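PDB 4NNZ: probable zinc protease, which probably cleaves peptide bonds as one subunit of a heterodimeric zinc metallopeptidase of the M16 family. Local coordinates for residues Phe83-Asp86 with Asp87-Ala90; Glu182-Ala186 with Pro187-Thr191. All coordinates share one frame; numbering follows the deposited sequence.

Contact 1 of 2, residues Phe83-Asp86 with Asp87-Ala90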
# COMPACT_ATOMS: atom_id res chain seq x y z
N PHE A 83 18.39 11.05 -9.60
CA PHE A 83 17.20 10.34 -9.96
C PHE A 83 16.73 9.50 -8.81
O PHE A 83 17.51 8.95 -8.08
CB PHE A 83 17.48 9.44 -11.14
CG PHE A 83 16.26 8.92 -11.81
CD1 PHE A 83 15.12 9.67 -11.89
CD2 PHE A 83 16.26 7.67 -12.36
CE1 PHE A 83 13.99 9.19 -12.52
CE2 PHE A 83 15.14 7.18 -12.98
CZ PHE A 83 14.01 7.94 -13.06
N THR A 84 15.43 9.41 -8.67
CA THR A 84 14.83 8.60 -7.65
C THR A 84 13.83 7.68 -8.29
O THR A 84 13.04 8.09 -9.04
CB THR A 84 14.17 9.46 -6.58
OG1 THR A 84 15.16 10.27 -5.96
CG2 THR A 84 13.55 8.64 -5.55
N THR A 85 13.89 6.42 -7.96
CA THR A 85 12.97 5.46 -8.48
C THR A 85 12.41 4.71 -7.31
O THR A 85 12.55 5.12 -6.22
CB THR A 85 13.64 4.47 -9.42
OG1 THR A 85 14.45 3.58 -8.68
CG2 THR A 85 14.51 5.17 -10.34
N ASP A 86 11.75 3.61 -7.58
CA ASP A 86 11.19 2.81 -6.53
C ASP A 86 12.23 2.23 -5.65
O ASP A 86 12.13 2.26 -4.46
CB ASP A 86 10.36 1.71 -7.14
CG ASP A 86 9.20 2.23 -7.95
OD1 ASP A 86 8.98 3.44 -7.96
OD2 ASP A 86 8.50 1.45 -8.57
N ASP A 87 13.25 1.66 -6.25
CA ASP A 87 14.30 1.02 -5.51
C ASP A 87 15.56 1.78 -5.24
O ASP A 87 16.35 1.33 -4.46
CB ASP A 87 14.62 -0.31 -6.13
CG ASP A 87 13.55 -1.31 -5.92
OD1 ASP A 87 12.83 -1.18 -4.95
OD2 ASP A 87 13.39 -2.22 -6.72
N TYR A 88 15.78 2.91 -5.87
CA TYR A 88 17.02 3.59 -5.65
C TYR A 88 17.01 5.08 -5.90
O TYR A 88 16.13 5.62 -6.49
CB TYR A 88 18.13 2.93 -6.44
CG TYR A 88 17.83 2.83 -7.87
CD1 TYR A 88 18.02 3.89 -8.69
CD2 TYR A 88 17.31 1.70 -8.39
CE1 TYR A 88 17.71 3.80 -10.01
CE2 TYR A 88 17.01 1.60 -9.71
CZ TYR A 88 17.22 2.66 -10.51
OH TYR A 88 16.92 2.57 -11.81
N THR A 89 18.03 5.72 -5.38
CA THR A 89 18.32 7.10 -5.65
C THR A 89 19.74 7.23 -6.08
O THR A 89 20.61 6.84 -5.38
CB THR A 89 18.19 7.88 -4.40
OG1 THR A 89 16.94 7.57 -3.83
CG2 THR A 89 18.29 9.34 -4.67
N ALA A 90 19.98 7.81 -7.24
CA ALA A 90 21.32 7.91 -7.75
C ALA A 90 21.78 9.29 -8.12
O ALA A 90 21.10 10.00 -8.77
CB ALA A 90 21.49 6.97 -8.91
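Thr85 and Tyr88 meet across the tight turn of a beta hairpin, where strand 80-84, outermost in its sheet within this chain, doubles back into strand 89-96. Asp86 and Asp87 form the two central positions of a type I turn. Thr85 N donates almost straight to Tyr88 O (2.8 Å, 167° at the hydrogen), while the return bond runs from Tyr88 N to Thr85 OG1 (3.2 Å), a side-chain oxygen. With chi1 of Tyr88 at 55°, the ring folds back over Thr85: OG1 stands 3.2 Å above the ring plane, over its centre, Thr85 CB makes a CH-pi contact, and Thr85 CG2 reaches CE1 of Tyr88 at 3.5 Å. Further along, Phe83 and Ala90 form a hydrogen-bonded antiparallel pair, Ala90 N to Phe83 O being 2.8 Å. One step nearer the turn, Thr84 and Thr89 form a non-hydrogen-bonded pair with their side chains alongside each other, Thr84 OG1 3.5 Å from Thr89 CG2; these hydroxyls bond to Glu54 and to Ile37 O respectively. Asp87 is held by Tyr158, Ser40 and the backbone of Arg306. This hairpin, with a type I turn at the tip of its four-residue connection, lies against helix 49-56, which carries the HxxEH sequence of M16 peptidases; in relatives the corresponding edge strand pairs with substrate.

Contact 2 of 2, residues Glu182-Ala186 with Pro187-Thr191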
# COMPACT_ATOMS: atom_id res chain seq x y z
N GLU A 182 18.77 10.68 7.78
CA GLU A 182 19.53 10.02 8.79
C GLU A 182 19.47 8.55 8.67
O GLU A 182 20.44 7.88 8.92
CB GLU A 182 18.97 10.35 10.15
CG GLU A 182 19.56 11.57 10.79
CD GLU A 182 18.70 12.11 11.90
OE1 GLU A 182 17.56 11.68 12.04
OE2 GLU A 182 19.19 12.95 12.65
N SER A 183 18.29 8.04 8.42
CA SER A 183 18.09 6.63 8.36
C SER A 183 18.75 5.94 7.22
O SER A 183 19.24 4.87 7.38
CB SER A 183 16.61 6.32 8.36
OG SER A 183 15.97 7.23 9.19
N TRP A 184 18.69 6.52 6.04
CA TRP A 184 19.02 5.80 4.84
C TRP A 184 20.20 6.25 4.05
O TRP A 184 20.73 5.50 3.28
CB TRP A 184 17.83 5.80 3.92
CG TRP A 184 16.65 5.17 4.44
CD1 TRP A 184 15.52 5.77 4.80
CD2 TRP A 184 16.43 3.78 4.63
NE1 TRP A 184 14.62 4.87 5.21
CE2 TRP A 184 15.16 3.63 5.11
CE3 TRP A 184 17.20 2.65 4.44
CZ2 TRP A 184 14.63 2.43 5.40
CZ3 TRP A 184 16.67 1.47 4.73
CH2 TRP A 184 15.42 1.35 5.21
N TYR A 185 20.59 7.50 4.20
CA TYR A 185 21.72 7.99 3.46
C TYR A 185 22.97 7.68 4.22
O TYR A 185 23.52 8.52 4.87
CB TYR A 185 21.57 9.47 3.22
CG TYR A 185 20.88 9.80 1.95
CD1 TYR A 185 19.60 9.36 1.70
CD2 TYR A 185 21.49 10.55 1.01
CE1 TYR A 185 18.97 9.66 0.53
CE2 TYR A 185 20.86 10.86 -0.16
CZ TYR A 185 19.61 10.41 -0.39
OH TYR A 185 19.01 10.72 -1.55
N ALA A 186 23.38 6.45 4.16
CA ALA A 186 24.50 6.04 4.93
C ALA A 186 25.43 5.23 4.07
O ALA A 186 25.01 4.60 3.13
CB ALA A 186 24.03 5.25 6.10
N PRO A 187 26.70 5.17 4.45
CA PRO A 187 27.75 4.56 3.66
C PRO A 187 27.48 3.11 3.43
O PRO A 187 27.77 2.61 2.39
CB PRO A 187 28.96 4.72 4.53
CG PRO A 187 28.62 5.80 5.49
CD PRO A 187 27.24 6.27 5.24
N ASN A 188 26.88 2.47 4.39
CA ASN A 188 26.59 1.08 4.26
C ASN A 188 25.30 0.86 3.53
O ASN A 188 24.88 -0.25 3.34
CB ASN A 188 26.60 0.39 5.61
CG ASN A 188 25.83 1.13 6.66
OD1 ASN A 188 26.16 2.23 7.02
ND2 ASN A 188 24.81 0.50 7.18
N ASN A 189 24.67 1.94 3.11
CA ASN A 189 23.53 1.85 2.22
C ASN A 189 23.83 2.33 0.83
O ASN A 189 22.94 2.55 0.08
CB ASN A 189 22.36 2.61 2.78
CG ASN A 189 21.05 2.08 2.30
OD1 ASN A 189 20.92 0.91 2.05
ND2 ASN A 189 20.10 2.93 2.13
N ALA A 190 25.08 2.49 0.50
CA ALA A 190 25.44 3.16 -0.72
C ALA A 190 26.50 2.49 -1.55
O ALA A 190 27.28 1.73 -1.06
CB ALA A 190 25.84 4.58 -0.41
N THR A 191 26.50 2.75 -2.83
CA THR A 191 27.54 2.27 -3.72
C THR A 191 28.15 3.38 -4.53
O THR A 191 27.45 4.12 -5.12
CB THR A 191 27.04 1.22 -4.69
OG1 THR A 191 26.41 0.19 -3.98
CG2 THR A 191 28.16 0.62 -5.36
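A helix exit leading through two successive turns into a beta strand is built here, with Trp184 O and Ala186 O as the acceptors and Asn189 as the donor to both. Helix 174-184 ends at Trp184, and an inverse gamma turn centred on Tyr185 follows, its bond from Ala186 N to Trp184 O being weak. The same Trp184 O takes a firmer bond from Asn189 ND2, 2.9 Å long and 162° at the hydrogen. That amide N-H meets a lone pair in the carbonyl plane, with the oxygen close to the plane of the amide as well, which fixes how the Asn189 side chain is rotated. The torsion putting it there sets CG opposite the backbone N, chi1 -153°. ND2 also comes to the edge of the Trp184 indole, 3.7 Å from CE3, the two planes turned 40° apart. Pro187 and Asn188 occupy the middle of a type I turn closed by Asn189 N and Ala186 O at 2.7 Å, the donor sitting well above the carbonyl plane. Asn188 OD1 approaches Ala186 CB at 3.8 Å, while its ND2 bonds to Arg217 O. Around this turn, Tyr185 stacks on Tyr35 of strand 28-35, Trp184 meets Trp180 and Tyr41 edge-to-face, and strand 190-196 runs antiparallel beside strand 28-35, with Ala190 resting on Leu33 and Tyr35.

How the contacts relate
From the N terminus the chain lays down strands 7-11, 17-22 and 28-35 and then helix 49-56, before it turns at contact 1 between strands 80-84 and 89-96. A largely helical run follows before contact 2 carries helix 174-184 into strand 190-196. The two turns are thus in series, neither enclosing the other, with centres about 13 Å apart. Both feed the same six-stranded mixed sheet, in which strand 28-35 separates 89-96 from 190-196. They also touch directly, Thr89 CG2 packing on Tyr185 OH at 3.5 Å, and that hydroxyl bonds to Tyr91 in the strand leaving contact 1. The hairpin is thereby joined to the end of the helix.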